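Local coordinates for lipase, class 3 (Penicillium roqueforti FM164, PDB 6L7N), which probably hydrolyses ester bonds of lipids such as triacylglycerols, as a fungal class 3 lipase of the alpha/beta-hydrolase fold, at residues Y220-P225 with S233-I238. Residues are numbered along the deposited sequence; the frame is centred on the assembly and turned at random.
Sequences YWITSP and SDIKVI
A beta-hairpin pairs strand 219-222 with strand 235-238, and Trp-221 faces Lys-236 across it as an antiparallel hydrogen-bonded pair. Trp-221 N donates to Lys-236 O at 2.8 Å, nearly straight and in the carbonyl plane. Lys-236 N returns a bond to Trp-221 O at 2.9 Å. Past the last paired residues, Thr-223 N still reaches Asp-234 O at 2.8 Å. The Thr-223 hydroxyl OG1 adds a weak bond to the same oxygen, since chi1 of 59° sets it between backbone N and carbonyl carbon. The Lys-236 side chain crosses that of Thr-223 at about a right angle, and its NZ makes a weak bond to OG1. Thr-223 CG2 sits over the centre of one face of the Trp-221 ring. Ile-238 CD1 packs on Trp-221 CB at 3.5 Å. The indole NE1 bonds to Thr-199 O. In this alpha/beta-hydrolase fold the hairpin forms one edge of the central mixed sheet: strand 219-222 lies parallel to 193-198, and 235-238 is the edge strand there. On the sheet face of Tyr-220, Ile-235 CG2 meets the phenol ring at its edge, 3.9 Å from CD1. Val-237 CG2 touches Tyr-220 CE1 at 3.8 Å, and CG1 stands farther off over one ring face, toward the rim. Ile-222 and Ile-235 lie side by side, CG1 to CG1 at 4.2 Å. Beyond the strands, Asp-234 CG lies 3.7 Å from Ser-224 CB, while Asp-234 OD2 accepts a bond from Gly-231 N. An alanine in place of Asp-234 would probably leave Gly-231 N without this acceptor and open a gap beside Ser-224 CB.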
loop_
_atom_site.group_PDB
_atom_site.type_symbol
_atom_site.label_atom_id
_atom_site.label_comp_id
_atom_site.label_asym_id
_atom_site.label_seq_id
_atom_site.Cartn_x
_atom_site.Cartn_y
_atom_site.Cartn_z
ATOM N N TYR A 220 7.747 7.038 -6.701
ATOM C CA TYR A 220 8.900 6.200 -7.010
ATOM C C TYR A 220 8.501 5.341 -8.201
ATOM O O TYR A 220 7.776 4.355 -8.056
ATOM C CB TYR A 220 9.299 5.355 -5.805
ATOM C CG TYR A 220 9.983 6.188 -4.744
ATOM C CD1 TYR A 220 11.368 6.353 -4.751
ATOM C CD2 TYR A 220 9.250 6.842 -3.766
ATOM C CE1 TYR A 220 11.999 7.130 -3.785
ATOM C CE2 TYR A 220 9.879 7.616 -2.793
ATOM C CZ TYR A 220 11.251 7.760 -2.816
ATOM O OH TYR A 220 11.889 8.530 -1.860
ATOM N N TRP A 221 8.959 5.741 -9.377
ATOM C CA TRP A 221 8.551 5.153 -10.647
ATOM C C TRP A 221 9.614 4.146 -11.068
ATOM O O TRP A 221 10.726 4.528 -11.448
ATOM C CB TRP A 221 8.383 6.258 -11.689
ATOM C CG TRP A 221 7.827 5.831 -13.006
ATOM C CD1 TRP A 221 6.959 4.796 -13.256
ATOM C CD2 TRP A 221 8.105 6.437 -14.271
ATOM N NE1 TRP A 221 6.681 4.734 -14.612
ATOM C CE2 TRP A 221 7.369 5.738 -15.246
ATOM C CE3 TRP A 221 8.906 7.519 -14.670
ATOM C CZ2 TRP A 221 7.416 6.075 -16.600
ATOM C CZ3 TRP A 221 8.947 7.856 -16.013
ATOM C CH2 TRP A 221 8.202 7.142 -16.961
ATOM N N ILE A 222 9.273 2.866 -10.976
ATOM C CA ILE A 222 10.127 1.776 -11.428
ATOM C C ILE A 222 9.977 1.648 -12.937
ATOM O O ILE A 222 8.888 1.357 -13.437
ATOM C CB ILE A 222 9.758 0.465 -10.727
ATOM C CG1 ILE A 222 9.670 0.678 -9.212
ATOM C CG2 ILE A 222 10.786 -0.620 -11.047
ATOM C CD1 ILE A 222 8.765 -0.298 -8.520
ATOM N N THR A 223 11.066 1.880 -13.665
ATOM C CA THR A 223 11.020 1.925 -15.118
ATOM C C THR A 223 11.469 0.623 -15.769
ATOM O O THR A 223 11.315 0.473 -16.987
ATOM C CB THR A 223 11.887 3.080 -15.630
ATOM O OG1 THR A 223 13.231 2.886 -15.181
ATOM C CG2 THR A 223 11.379 4.393 -15.083
ATOM N N SER A 224 12.015 -0.311 -14.995
ATOM C CA SER A 224 12.455 -1.585 -15.534
ATOM C C SER A 224 11.251 -2.468 -15.879
ATOM O O SER A 224 10.169 -2.309 -15.310
ATOM C CB SER A 224 13.376 -2.288 -14.534
ATOM O OG SER A 224 12.843 -2.275 -13.216
ATOM N N PRO A 225 11.419 -3.412 -16.819
ATOM C CA PRO A 225 10.279 -4.241 -17.264
ATOM C C PRO A 225 9.800 -5.278 -16.253
ATOM O O PRO A 225 10.397 -5.460 -15.189
ATOM C CB PRO A 225 10.815 -4.938 -18.528
ATOM C CG PRO A 225 12.091 -4.247 -18.887
ATOM C CD PRO A 225 12.625 -3.607 -17.644
ATOM N N SER A 233 19.401 2.313 -10.683
ATOM C CA SER A 233 19.114 3.214 -11.790
ATOM C C SER A 233 17.748 2.975 -12.422
ATOM O O SER A 233 17.430 3.619 -13.420
ATOM C CB SER A 233 20.193 3.084 -12.861
ATOM O OG SER A 233 20.260 1.742 -13.307
ATOM N N ASP A 234 16.930 2.082 -11.867
ATOM C CA ASP A 234 15.635 1.766 -12.462
ATOM C C ASP A 234 14.462 2.454 -11.760
ATOM O O ASP A 234 13.303 2.117 -12.031
ATOM C CB ASP A 234 15.422 0.254 -12.474
ATOM C CG ASP A 234 16.365 -0.451 -13.428
ATOM O OD1 ASP A 234 16.533 0.042 -14.567
ATOM O OD2 ASP A 234 16.949 -1.479 -13.027
ATOM N N ILE A 235 14.730 3.399 -10.864
ATOM C CA ILE A 235 13.677 4.116 -10.150
ATOM C C ILE A 235 13.915 5.610 -10.329
ATOM O O ILE A 235 14.997 6.116 -10.005
ATOM C CB ILE A 235 13.636 3.748 -8.657
ATOM C CG1 ILE A 235 13.472 2.234 -8.477
ATOM C CG2 ILE A 235 12.480 4.467 -7.973
ATOM C CD1 ILE A 235 13.382 1.807 -7.036
ATOM N N LYS A 236 12.915 6.306 -10.858
ATOM C CA LYS A 236 12.911 7.756 -10.977
ATOM C C LYS A 236 11.981 8.341 -9.925
ATOM O O LYS A 236 10.910 7.793 -9.657
ATOM C CB LYS A 236 12.447 8.181 -12.376
ATOM C CG LYS A 236 13.073 7.387 -13.508
ATOM C CD LYS A 236 13.533 8.294 -14.636
ATOM C CE LYS A 236 13.756 7.490 -15.913
ATOM N NZ LYS A 236 14.383 6.158 -15.627
ATOM N N VAL A 237 12.387 9.443 -9.307
ATOM C CA VAL A 237 11.562 10.079 -8.286
ATOM C C VAL A 237 10.892 11.295 -8.916
ATOM O O VAL A 237 11.564 12.175 -9.471
ATOM C CB VAL A 237 12.389 10.439 -7.041
ATOM C CG1 VAL A 237 11.479 10.832 -5.886
ATOM C CG2 VAL A 237 13.232 9.247 -6.640
ATOM N N ILE A 238 9.563 11.317 -8.888
ATOM C CA ILE A 238 8.769 12.388 -9.491
ATOM C C ILE A 238 8.128 13.181 -8.361
ATOM O O ILE A 238 7.448 12.607 -7.500
ATOM C CB ILE A 238 7.723 11.831 -10.464
ATOM C CG1 ILE A 238 8.421 11.205 -11.670
ATOM C CG2 ILE A 238 6.793 12.919 -10.945
ATOM C CD1 ILE A 238 8.339 9.732 -11.694
#